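Local coordinates for putative laminarinase (Phanerochaete chrysosporium, PDB 2W39), which probably hydrolyses O-glycosidic bonds in beta-glucans such as laminarin and lichenin, as a family 16 glycoside hydrolase secreted by a white-rot fungus, at residues A85-R90 and V116-G121; T105-W110 and N246-L251; Y187-E190 and F195-V198; V208-D211 and G215-T218. All coordinates share one frame; numbering follows the deposited sequence.

Interaction 1: residues A85-R90 and V116-G121; sequences AVFDVR and VDIIEG. With BGC (beta-D-glucopyranose), chain B; LGC (D-glucono-1,5-lactone), chain D.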
loop_
_atom_site.group_PDB
_atom_site.type_symbol
_atom_site.label_atom_id
_atom_site.label_comp_id
_atom_site.label_asym_id
_atom_site.label_seq_id
_atom_site.Cartn_x
_atom_site.Cartn_y
_atom_site.Cartn_z
ATOM N N ALA A 85 -1.057 9.776 7.866
ATOM C CA ALA A 85 0.149 8.972 7.611
ATOM C C ALA A 85 0.768 9.447 6.306
ATOM O O ALA A 85 0.071 9.582 5.299
ATOM C CB ALA A 85 -0.196 7.471 7.527
ATOM N N VAL A 86 2.076 9.698 6.334
ATOM C CA VAL A 86 2.796 10.205 5.170
ATOM C C VAL A 86 3.933 9.248 4.838
ATOM O O VAL A 86 4.779 8.966 5.690
ATOM C CB VAL A 86 3.371 11.621 5.411
ATOM C CG1 VAL A 86 4.025 12.141 4.135
ATOM C CG2 VAL A 86 2.258 12.570 5.881
ATOM N N PHE A 87 3.965 8.788 3.593
ATOM C CA PHE A 87 4.924 7.809 3.085
ATOM C C PHE A 87 5.793 8.484 2.034
ATOM O O PHE A 87 5.281 8.915 1.002
ATOM C CB PHE A 87 4.194 6.609 2.427
ATOM C CG PHE A 87 3.243 5.863 3.336
ATOM C CD1 PHE A 87 3.583 4.614 3.845
ATOM C CD2 PHE A 87 2.006 6.402 3.666
ATOM C CE1 PHE A 87 2.696 3.918 4.677
ATOM C CE2 PHE A 87 1.120 5.710 4.511
ATOM C CZ PHE A 87 1.467 4.479 5.024
ATOM N N ASP A 88 7.089 8.579 2.312
ATOM C CA ASP A 88 8.065 9.145 1.365
ATOM C C ASP A 88 8.745 7.945 0.718
ATOM O O ASP A 88 9.560 7.275 1.361
ATOM C CB ASP A 88 9.052 10.065 2.098
ATOM C CG ASP A 88 10.065 10.709 1.183
ATOM O OD1 ASP A 88 10.115 10.382 -0.011
ATOM O OD2 ASP A 88 10.834 11.549 1.687
ATOM N N VAL A 89 8.363 7.647 -0.522
ATOM C CA VAL A 89 8.696 6.372 -1.158
ATOM C C VAL A 89 9.556 6.622 -2.395
ATOM O O VAL A 89 9.118 7.265 -3.345
ATOM C CB VAL A 89 7.422 5.622 -1.574
ATOM C CG1 VAL A 89 7.792 4.295 -2.225
ATOM C CG2 VAL A 89 6.488 5.396 -0.364
ATOM N N ARG A 90 10.784 6.117 -2.368
ATOM C CA ARG A 90 11.716 6.259 -3.490
ATOM C C ARG A 90 11.415 5.251 -4.605
ATOM O O ARG A 90 11.649 5.541 -5.777
ATOM C CB ARG A 90 13.168 6.087 -3.024
ATOM C CG ARG A 90 13.572 7.080 -1.943
ATOM C CD ARG A 90 15.087 7.018 -1.717
ATOM N NE ARG A 90 15.542 7.839 -0.593
ATOM C CZ ARG A 90 15.835 7.382 0.619
ATOM N NH1 ARG A 90 15.687 6.102 0.930
ATOM N NH2 ARG A 90 16.271 8.229 1.543
ATOM N N VAL A 116 -8.153 0.602 4.430
ATOM C CA VAL A 116 -7.877 1.626 3.420
ATOM C C VAL A 116 -6.569 1.291 2.732
ATOM O O VAL A 116 -5.507 1.204 3.369
ATOM C CB VAL A 116 -7.872 3.084 3.979
ATOM C CG1 VAL A 116 -6.981 3.211 5.221
ATOM C CG2 VAL A 116 -7.440 4.055 2.872
ATOM N N ASP A 117 -6.657 1.101 1.422
ATOM C CA ASP A 117 -5.486 0.822 0.591
ATOM C C ASP A 117 -5.003 2.132 0.028
ATOM O O ASP A 117 -5.751 2.828 -0.656
ATOM C CB ASP A 117 -5.844 -0.156 -0.525
ATOM C CG ASP A 117 -6.505 -1.412 0.012
ATOM O OD1 ASP A 117 -5.955 -2.011 0.971
ATOM O OD2 ASP A 117 -7.575 -1.777 -0.467
ATOM N N ILE A 118 -3.757 2.481 0.352
ATOM C CA ILE A 118 -3.177 3.772 -0.001
ATOM C C ILE A 118 -2.346 3.662 -1.284
ATOM O O ILE A 118 -2.505 4.475 -2.199
ATOM C CB ILE A 118 -2.328 4.311 1.180
ATOM C CG1 ILE A 118 -3.205 4.440 2.435
ATOM C CG2 ILE A 118 -1.681 5.629 0.791
ATOM C CD1 ILE A 118 -2.419 4.675 3.736
ATOM N N ILE A 119 -1.468 2.659 -1.330
ATOM C CA ILE A 119 -0.722 2.294 -2.524
ATOM C C ILE A 119 -1.067 0.855 -2.828
ATOM O O ILE A 119 -0.931 -0.008 -1.972
ATOM C CB ILE A 119 0.798 2.408 -2.322
ATOM C CG1 ILE A 119 1.175 3.785 -1.739
ATOM C CG2 ILE A 119 1.509 2.122 -3.652
ATOM C CD1 ILE A 119 2.658 3.940 -1.394
ATOM N N GLU A 120 -1.514 0.574 -4.047
ATOM C CA GLU A 120 -1.818 -0.812 -4.410
ATOM C C GLU A 120 -1.978 -0.970 -5.903
ATOM O O GLU A 120 -2.604 -0.138 -6.566
ATOM C CB GLU A 120 -3.138 -1.272 -3.763
ATOM C CG GLU A 120 -3.290 -2.793 -3.815
ATOM C CD GLU A 120 -4.608 -3.321 -3.288
ATOM O OE1 GLU A 120 -5.544 -2.528 -3.049
ATOM O OE2 GLU A 120 -4.697 -4.560 -3.128
ATOM N N GLY A 121 -1.448 -2.067 -6.432
ATOM C CA GLY A 121 -1.727 -2.465 -7.805
ATOM C C GLY A 121 -1.117 -3.823 -8.060
ATOM O O GLY A 121 -0.621 -4.477 -7.137
HETATM C C2 BGC B . -7.397 -6.736 -0.080
HETATM C C3 BGC B . -6.541 -7.237 1.086
HETATM C C4 BGC B . -5.080 -7.183 0.670
HETATM C C5 BGC B . -4.719 -5.711 0.536
HETATM C C6 BGC B . -3.241 -5.524 0.220
HETATM C C1 BGC B . -6.818 -5.534 -0.854
HETATM O O1 BGC B . -6.834 -5.827 -2.264
HETATM O O2 BGC B . -8.710 -6.405 0.399
HETATM O O3 BGC B . -6.925 -8.570 1.472
HETATM O O4 BGC B . -4.243 -7.816 1.636
HETATM O O5 BGC B . -5.492 -5.086 -0.502
HETATM O O6 BGC B . -3.021 -5.713 -1.183
HETATM C C1 LGC D . -7.099 -5.609 -0.382
HETATM C C2 LGC D . -7.549 -6.848 0.331
HETATM O O5 LGC D . -5.771 -5.023 -0.200
HETATM O O1 LGC D . -7.858 -5.058 -1.164
HETATM O O2 LGC D . -8.794 -6.611 1.016
HETATM C C3 LGC D . -6.462 -7.354 1.286
HETATM O O3 LGC D . -6.690 -8.740 1.598
HETATM C C4 LGC D . -5.081 -7.164 0.659
HETATM O O4 LGC D . -4.078 -7.857 1.395
HETATM C C5 LGC D . -4.803 -5.665 0.642
HETATM C C6 LGC D . -3.416 -5.262 0.149
HETATM O O6 LGC D . -3.120 -5.793 -1.151
#
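F87 and I118 meet nearly at right angles, a case of how the back of a sugar-binding strand is seated in a hydrophobic core. The methyl CD1 of I118 approaches the phenyl ring obliquely and comes to 3.8 Å from F87 CE2, with CZ a little farther off. It gets there because I118 CG1 stands anti to the carbonyl carbon (chi1 -58°) and the chain runs on extended to CD1. Farther along both segments, the methyls of V89 and I119 touch more lightly, V89 CG2 lying 4.2 Å from I119 CD1.

That two consecutive isoleucines both serve this apolar side follows from a classic beta bulge, in which I118 and I119 together face A102 of strand 98-105. D117 and E120, on either side of the bulge, send their carboxylates to the cleft instead. There a glucose and a gluconolactone are modelled in overlapping positions. D117 OD1 lies 3.2 Å from O5 of the lactone, and E120 OE2 is 2.6 Å from O1 of the glucose. E120 OE2 also accepts a hydrogen bond from W99 NE1, while the N-H of E120 is held by N128 OD1. With an alanine in place of E120, W99 NE1 would probably lose its acceptor and the sugar the carboxylate beside its O1.

Together with E115, D117 and E120 form the E-x-D-x-x-E signature of glycoside hydrolase family 16, and the bulge is probably what lets all three acids point into one cleft while the isoleucine pair stays buried behind them.

Interaction 2: residues T105-W110 and N246-L251; sequences TDEGDW and NIIINL. With BGC (beta-D-glucopyranose), chain C.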
loop_
_atom_site.group_PDB
_atom_site.type_symbol
_atom_site.label_atom_id
_atom_site.label_comp_id
_atom_site.label_asym_id
_atom_site.label_seq_id
_atom_site.Cartn_x
_atom_site.Cartn_y
_atom_site.Cartn_z
ATOM N N THR A 105 -5.412 -1.579 8.135
ATOM C CA THR A 105 -6.586 -2.379 8.461
ATOM C C THR A 105 -6.536 -2.831 9.911
ATOM O O THR A 105 -5.540 -2.607 10.612
ATOM C CB THR A 105 -6.705 -3.600 7.503
ATOM O OG1 THR A 105 -8.026 -4.139 7.590
ATOM C CG2 THR A 105 -5.693 -4.686 7.859
ATOM N N ASP A 106 -7.623 -3.471 10.333
ATOM C CA ASP A 106 -7.659 -4.244 11.555
ATOM C C ASP A 106 -7.876 -5.701 11.129
ATOM O O ASP A 106 -8.991 -6.106 10.753
ATOM C CB ASP A 106 -8.800 -3.705 12.425
ATOM C CG ASP A 106 -8.913 -4.393 13.753
ATOM O OD1 ASP A 106 -8.369 -5.492 13.911
ATOM O OD2 ASP A 106 -9.576 -3.820 14.663
ATOM N N GLU A 107 -6.795 -6.467 11.119
ATOM C CA GLU A 107 -6.853 -7.846 10.652
ATOM C C GLU A 107 -7.775 -8.673 11.531
ATOM O O GLU A 107 -8.443 -9.596 11.055
ATOM C CB GLU A 107 -5.462 -8.478 10.626
ATOM C CG GLU A 107 -4.512 -7.901 9.582
ATOM C CD GLU A 107 -3.084 -8.169 9.960
ATOM O OE1 GLU A 107 -2.641 -7.628 10.988
ATOM O OE2 GLU A 107 -2.403 -8.946 9.258
ATOM N N GLY A 108 -7.820 -8.326 12.814
ATOM C CA GLY A 108 -8.533 -9.124 13.807
ATOM C C GLY A 108 -10.038 -9.170 13.679
ATOM O O GLY A 108 -10.661 -10.073 14.245
ATOM N N ASP A 109 -10.627 -8.208 12.968
ATOM C CA ASP A 109 -12.078 -8.187 12.761
ATOM C C ASP A 109 -12.479 -7.852 11.319
ATOM O O ASP A 109 -13.594 -7.404 11.076
ATOM C CB ASP A 109 -12.767 -7.255 13.759
ATOM C CG ASP A 109 -12.352 -5.816 13.619
ATOM O OD1 ASP A 109 -11.559 -5.445 12.710
ATOM O OD2 ASP A 109 -12.864 -5.027 14.450
ATOM N N TRP A 110 -11.584 -8.124 10.375
ATOM C CA TRP A 110 -11.798 -7.755 8.974
ATOM C C TRP A 110 -13.095 -8.388 8.449
ATOM O O TRP A 110 -13.353 -9.560 8.706
ATOM C CB TRP A 110 -10.589 -8.204 8.138
ATOM C CG TRP A 110 -10.606 -7.645 6.745
ATOM C CD1 TRP A 110 -9.969 -6.515 6.307
ATOM C CD2 TRP A 110 -11.302 -8.175 5.606
ATOM N NE1 TRP A 110 -10.234 -6.302 4.975
ATOM C CE2 TRP A 110 -11.047 -7.304 4.515
ATOM C CE3 TRP A 110 -12.127 -9.290 5.399
ATOM C CZ2 TRP A 110 -11.567 -7.528 3.238
ATOM C CZ3 TRP A 110 -12.639 -9.508 4.123
ATOM C CH2 TRP A 110 -12.372 -8.619 3.067
ATOM N N ASN A 246 -3.758 -0.893 12.103
ATOM C CA ASN A 246 -2.308 -0.913 11.897
ATOM C C ASN A 246 -1.987 -0.464 10.476
ATOM O O ASN A 246 -2.813 -0.612 9.565
ATOM C CB ASN A 246 -1.742 -2.336 12.048
ATOM C CG ASN A 246 -2.141 -3.009 13.348
ATOM O OD1 ASN A 246 -3.242 -3.549 13.455
ATOM N ND2 ASN A 246 -1.245 -2.980 14.333
ATOM N N ILE A 247 -0.761 0.031 10.316
ATOM C CA ILE A 247 -0.195 0.286 8.990
ATOM C C ILE A 247 0.562 -0.965 8.535
ATOM O O ILE A 247 1.343 -1.546 9.314
ATOM C CB ILE A 247 0.766 1.501 9.039
ATOM C CG1 ILE A 247 -0.025 2.777 9.329
ATOM C CG2 ILE A 247 1.593 1.620 7.745
ATOM C CD1 ILE A 247 0.819 3.989 9.733
ATOM N N ILE A 248 0.292 -1.396 7.305
ATOM C CA ILE A 248 0.918 -2.582 6.715
ATOM C C ILE A 248 1.585 -2.196 5.402
ATOM O O ILE A 248 1.010 -1.456 4.595
ATOM C CB ILE A 248 -0.111 -3.729 6.512
ATOM C CG1 ILE A 248 -0.754 -4.090 7.860
ATOM C CG2 ILE A 248 0.562 -4.967 5.867
ATOM C CD1 ILE A 248 -1.852 -5.135 7.762
ATOM N N ILE A 249 2.802 -2.692 5.196
ATOM C CA ILE A 249 3.510 -2.539 3.928
ATOM C C ILE A 249 4.000 -3.921 3.523
ATOM O O ILE A 249 4.660 -4.597 4.314
ATOM C CB ILE A 249 4.692 -1.546 4.011
ATOM C CG1 ILE A 249 4.224 -0.204 4.579
ATOM C CG2 ILE A 249 5.330 -1.392 2.634
ATOM C CD1 ILE A 249 5.378 0.739 4.956
ATOM N N ASN A 250 3.650 -4.367 2.317
ATOM C CA ASN A 250 3.931 -5.752 1.931
ATOM C C ASN A 250 4.191 -5.900 0.454
ATOM O O ASN A 250 3.945 -4.986 -0.336
ATOM C CB ASN A 250 2.771 -6.689 2.343
ATOM C CG ASN A 250 1.533 -6.459 1.514
ATOM O OD1 ASN A 250 0.788 -5.508 1.763
ATOM N ND2 ASN A 250 1.322 -7.293 0.493
ATOM N N LEU A 251 4.654 -7.092 0.101
ATOM C CA LEU A 251 4.757 -7.490 -1.293
ATOM C C LEU A 251 4.369 -8.960 -1.385
ATOM O O LEU A 251 5.053 -9.823 -0.833
ATOM C CB LEU A 251 6.184 -7.282 -1.793
ATOM C CG LEU A 251 6.507 -7.900 -3.163
ATOM C CD1 LEU A 251 5.631 -7.321 -4.276
ATOM C CD2 LEU A 251 7.993 -7.729 -3.476
HETATM C C2 BGC C . -8.070 -10.417 2.471
HETATM C C3 BGC C . -8.870 -10.781 3.717
HETATM C C4 BGC C . -8.104 -10.489 5.004
HETATM C C5 BGC C . -7.574 -9.051 4.998
HETATM C C6 BGC C . -6.663 -8.750 6.189
HETATM C C1 BGC C . -7.575 -8.979 2.574
HETATM O O2 BGC C . -8.914 -10.554 1.321
HETATM O O3 BGC C . -9.212 -12.172 3.680
HETATM O O4 BGC C . -8.978 -10.687 6.127
HETATM O O5 BGC C . -6.831 -8.838 3.792
HETATM O O6 BGC C . -5.398 -9.429 6.072
HETATM O O HOH W 1 -4.230 -5.695 12.078
#
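Three groups grip one water between E107 and N246. It accepts from the backbone N of E107 at 2.8 Å and donates to E107 OE1 and to N246 OD1, each 2.7 Å from its oxygen, tying the loop to the strand. The carboxylate of E107 is also held by two arginines: OE1 forms a salt bridge with R75 and OE2 another with R73, which should keep the group ionised and fix its rotation. N246 ND2 turns to S76 O.

Beside the water, the methyl CD1 of I248 is shared by two partners. T105 CG2 lies 3.9 Å from I248 CD1, and the E107 side chain, which runs head-on toward that of I248, brings its CD equally near.

T105 and N246 form an antiparallel hydrogen-bonded pair, with N246 N donating to T105 O and T105 N to N246 O. This is the last rung where strand 98-105 lies beside strand 246-253, in the sheet that carries the sugar-binding cleft of the family 16 beta sandwich; past it the chain loops over to W110.

W110 offers one face of its indole to the glucose of chain C, an aromatic platform common in carbohydrate clefts. The sugar's O4 stands 3.1 Å above the plane, offset toward the rim, and its C5 is 3.7 Å from W110 CD1. With CG anti to the backbone N (chi1 -169°), the ring swings out beneath the sugar, where NE1 donates to E115 OE1 and T105 OG1, hydrogen-bonded to G114 O, lies in plane at the ring's edge.

Interaction 3: residues Y187-E190 and F195-V198; sequences YAME and FIKV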
loop_
_atom_site.group_PDB
_atom_site.type_symbol
_atom_site.label_atom_id
_atom_site.label_comp_id
_atom_site.label_asym_id
_atom_site.label_seq_id
_atom_site.Cartn_x
_atom_site.Cartn_y
_atom_site.Cartn_z
ATOM N N TYR A 187 2.966 9.684 -0.680
ATOM C CA TYR A 187 1.550 9.374 -0.449
ATOM C C TYR A 187 1.202 9.825 0.948
ATOM O O TYR A 187 1.918 9.496 1.907
ATOM C CB TYR A 187 1.284 7.877 -0.596
ATOM C CG TYR A 187 1.012 7.475 -2.031
ATOM C CD1 TYR A 187 2.031 7.020 -2.873
ATOM C CD2 TYR A 187 -0.285 7.573 -2.547
ATOM C CE1 TYR A 187 1.744 6.655 -4.199
ATOM C CE2 TYR A 187 -0.562 7.240 -3.866
ATOM C CZ TYR A 187 0.456 6.782 -4.676
ATOM O OH TYR A 187 0.128 6.477 -5.972
ATOM N N ALA A 188 0.091 10.545 1.089
ATOM C CA ALA A 188 -0.391 10.970 2.408
ATOM C C ALA A 188 -1.852 10.577 2.525
ATOM O O ALA A 188 -2.621 10.695 1.568
ATOM C CB ALA A 188 -0.221 12.467 2.585
ATOM N N MET A 189 -2.242 10.118 3.708
ATOM C CA MET A 189 -3.625 9.715 3.954
ATOM C C MET A 189 -4.072 10.379 5.239
ATOM O O MET A 189 -3.401 10.229 6.266
ATOM C CB MET A 189 -3.711 8.184 4.032
ATOM C CG MET A 189 -5.115 7.582 4.123
ATOM S SD MET A 189 -5.937 7.816 5.722
ATOM C CE MET A 189 -4.873 6.871 6.802
ATOM N N GLU A 190 -5.170 11.136 5.169
ATOM C CA GLU A 190 -5.823 11.707 6.337
ATOM C C GLU A 190 -7.125 10.971 6.590
ATOM O O GLU A 190 -7.974 10.865 5.702
ATOM C CB GLU A 190 -6.095 13.206 6.136
ATOM C CG GLU A 190 -6.850 13.831 7.317
ATOM C CD GLU A 190 -7.193 15.292 7.140
ATOM O OE1 GLU A 190 -7.102 15.795 6.007
ATOM O OE2 GLU A 190 -7.586 15.926 8.153
ATOM N N PHE A 195 -14.246 11.625 6.952
ATOM C CA PHE A 195 -13.741 11.286 5.628
ATOM C C PHE A 195 -12.420 10.559 5.730
ATOM O O PHE A 195 -11.741 10.580 6.767
ATOM C CB PHE A 195 -13.558 12.541 4.742
ATOM C CG PHE A 195 -12.580 13.560 5.276
ATOM C CD1 PHE A 195 -11.200 13.326 5.254
ATOM C CD2 PHE A 195 -13.040 14.781 5.770
ATOM C CE1 PHE A 195 -10.295 14.283 5.748
ATOM C CE2 PHE A 195 -12.140 15.736 6.255
ATOM C CZ PHE A 195 -10.780 15.474 6.240
ATOM N N ILE A 196 -12.066 9.934 4.611
ATOM C CA ILE A 196 -10.684 9.534 4.335
ATOM C C ILE A 196 -10.264 10.215 3.038
ATOM O O ILE A 196 -11.033 10.251 2.079
ATOM C CB ILE A 196 -10.566 7.992 4.266
ATOM C CG1 ILE A 196 -10.744 7.402 5.671
ATOM C CG2 ILE A 196 -9.211 7.572 3.664
ATOM C CD1 ILE A 196 -10.941 5.902 5.723
ATOM N N LYS A 197 -9.048 10.766 3.047
ATOM C CA LYS A 197 -8.449 11.388 1.863
ATOM C C LYS A 197 -7.077 10.787 1.621
ATOM O O LYS A 197 -6.337 10.513 2.575
ATOM C CB LYS A 197 -8.280 12.899 2.050
ATOM C CG LYS A 197 -9.593 13.674 2.019
ATOM C CD LYS A 197 -9.409 15.139 2.364
ATOM C CE LYS A 197 -10.768 15.833 2.457
ATOM N NZ LYS A 197 -10.632 17.269 2.834
ATOM N N VAL A 198 -6.724 10.610 0.351
ATOM C CA VAL A 198 -5.362 10.255 -0.027
ATOM C C VAL A 198 -4.872 11.290 -1.034
ATOM O O VAL A 198 -5.600 11.634 -1.978
ATOM C CB VAL A 198 -5.271 8.839 -0.658
ATOM C CG1 VAL A 198 -3.851 8.504 -1.076
ATOM C CG2 VAL A 198 -5.794 7.764 0.289
HETATM O O HOH W 2 -8.565 17.756 4.724
#
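E190 and K197 form the hydrogen-bonded pair of a beta hairpin, and each donates its backbone N to the other's O: E190 N to K197 O and K197 N to E190 O, both at 2.9 Å. The short strands run antiparallel at 172°. Three CA-H...O contacts reinforce the pairing, the closest being M189 CA to K197 O at 3.1 Å.

On the E190 face, the rim of F195 addresses the carboxylate, CE1 lying 3.5 Å from E190 OE1, with the ring plane almost perpendicular (89°) to the carboxylate. The extended lysine chain covers that ring, its CE 3.6 Å above the centre of F195. K197 NZ stays 5.0 Å from E190 OE1, and a water bridges the two. On the other face M189, bent at chi2 and chi3, lays its SD 3.9 Å from I196 CG2, while its CG meets V198 CG2.

In the second shell, E190 OE2 bonds to Y3 OH and OE1 to T221 OG1. A leucine here is likely to leave Y3 OH, T221 OG1 and the bridging water without their carboxylate partner, and the lysine end less firmly placed.

The hairpin lies within an antiparallel sheet: strand 83-89 flanks 185-191, strand 229-232 flanks 195-202, and M189 and I196 turn to I118 and V116 of strand 115-120 in the facing sheet.

Interaction 4: residues V208-D211 and G215-T218; sequences VPND and GPAT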
loop_
_atom_site.group_PDB
_atom_site.type_symbol
_atom_site.label_atom_id
_atom_site.label_comp_id
_atom_site.label_asym_id
_atom_site.label_seq_id
_atom_site.Cartn_x
_atom_site.Cartn_y
_atom_site.Cartn_z
ATOM N N VAL A 208 4.221 20.122 -4.393
ATOM C CA VAL A 208 4.086 19.279 -3.203
ATOM C C VAL A 208 4.091 20.145 -1.927
ATOM O O VAL A 208 5.007 20.946 -1.720
ATOM C CB VAL A 208 5.171 18.152 -3.143
ATOM C CG1 VAL A 208 6.607 18.663 -3.173
ATOM C CG2 VAL A 208 4.948 17.246 -1.926
ATOM N N PRO A 209 3.063 20.007 -1.074
ATOM C CA PRO A 209 3.079 20.737 0.193
ATOM C C PRO A 209 4.345 20.466 0.997
ATOM O O PRO A 209 4.745 19.315 1.162
ATOM C CB PRO A 209 1.840 20.202 0.924
ATOM C CG PRO A 209 0.918 19.826 -0.191
ATOM C CD PRO A 209 1.827 19.215 -1.227
ATOM N N ASN A 210 4.946 21.521 1.540
ATOM C CA ASN A 210 6.125 21.344 2.379
ATOM C C ASN A 210 5.857 20.384 3.549
ATOM O O ASN A 210 6.720 19.597 3.933
ATOM C CB ASN A 210 6.652 22.689 2.866
ATOM C CG ASN A 210 7.971 22.563 3.550
ATOM O OD1 ASN A 210 9.032 22.671 2.907
ATOM N ND2 ASN A 210 7.942 22.303 4.839
ATOM N N ASP A 211 4.651 20.458 4.115
ATOM C CA ASP A 211 4.268 19.561 5.211
ATOM C C ASP A 211 4.517 18.095 4.856
ATOM O O ASP A 211 4.964 17.309 5.689
ATOM C CB ASP A 211 2.772 19.675 5.484
ATOM C CG ASP A 211 2.379 20.905 6.250
ATOM O OD1 ASP A 211 3.261 21.676 6.697
ATOM O OD2 ASP A 211 1.153 21.074 6.414
ATOM N N GLY A 215 8.325 16.821 6.164
ATOM C CA GLY A 215 7.994 16.173 7.423
ATOM C C GLY A 215 8.254 16.953 8.701
ATOM O O GLY A 215 8.820 16.403 9.637
ATOM N N PRO A 216 7.821 18.227 8.769
ATOM C CA PRO A 216 7.934 18.961 10.027
ATOM C C PRO A 216 7.018 18.310 11.056
ATOM O O PRO A 216 6.105 17.546 10.707
ATOM C CB PRO A 216 7.388 20.353 9.671
ATOM C CG PRO A 216 6.407 20.077 8.569
ATOM C CD PRO A 216 7.147 19.035 7.748
ATOM N N ALA A 217 7.216 18.649 12.321
ATOM C CA ALA A 217 6.433 18.017 13.367
ATOM C C ALA A 217 4.995 18.540 13.460
ATOM O O ALA A 217 4.163 17.886 14.069
ATOM C CB ALA A 217 7.140 18.106 14.710
ATOM N N THR A 218 4.710 19.711 12.879
ATOM C CA THR A 218 3.350 20.262 12.825
ATOM C C THR A 218 2.908 20.360 11.366
ATOM O O THR A 218 3.672 20.857 10.525
ATOM C CB THR A 218 3.285 21.657 13.475
ATOM O OG1 THR A 218 3.657 21.555 14.852
ATOM C CG2 THR A 218 1.900 22.229 13.374
HETATM O O HOH W 3 3.480 23.084 9.016
#
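The short helix 210-214 is followed at once by a glycine of left-handed conformation, a common way of breaking helical geometry, and a proline comes next. P209 sits at the N-cap position, so prolines stand just before the helix and just after its terminating glycine. G215 has phi 62° and psi 48°, values that glycine adopts at little cost. Its N still reaches back one helical turn to D211 O, but at 3.4 Å and with a bent angle the bond is weak. P216 has no N-H to offer a further carbonyl, so its ring simply packs against the turn: CD lies 3.5 Å from D211 O and CG 4.0 Å from D211 OD1, the proline and the aspartate crossing at about a right angle. N210 adds its backbone O, 3.9 Å from P216 CD.

Beyond the proline the contact becomes polar. The carboxylate of D211 points OD1 at a water that donates to it and to T218 O, 2.7 Å from each. Its other oxygen, D211 OD2, accepts from N220 N and from W224 NE1, so both oxygens of the group are engaged. P216 O, for its part, is bonded to Y297 OH.

The chemistry suggests a turn probably held more by the aspartate than by its own weak helical bond: one carboxylate, fixed by two donors on one oxygen and a bridging water on the other, ties the helix to the start of strand 218-220, while the proline makes continuing the helix unlikely.

All four contacts share one family 16 domain. Interactions 1 and 3 are centred 10 Å apart and join directly, strand 83-89 pairing with 185-191: A85 and F87 bond to M189 and Y187. Interaction 1 also meets interaction 2, centred 13 Å away, where F87 and A85 pack on I247 and I249, bridging the two sheets of the sandwich. Along the chain, interactions 1 and 2 interlock, whereas 3 and 4 follow one another within the loop that 2 closes. Interaction 4, centred about 26 Å from interaction 2, stands at the surface, away from the glucan cleft. The chain goes from core strand to cleft, out through hairpin and surface helix, and back to the cleft sheet.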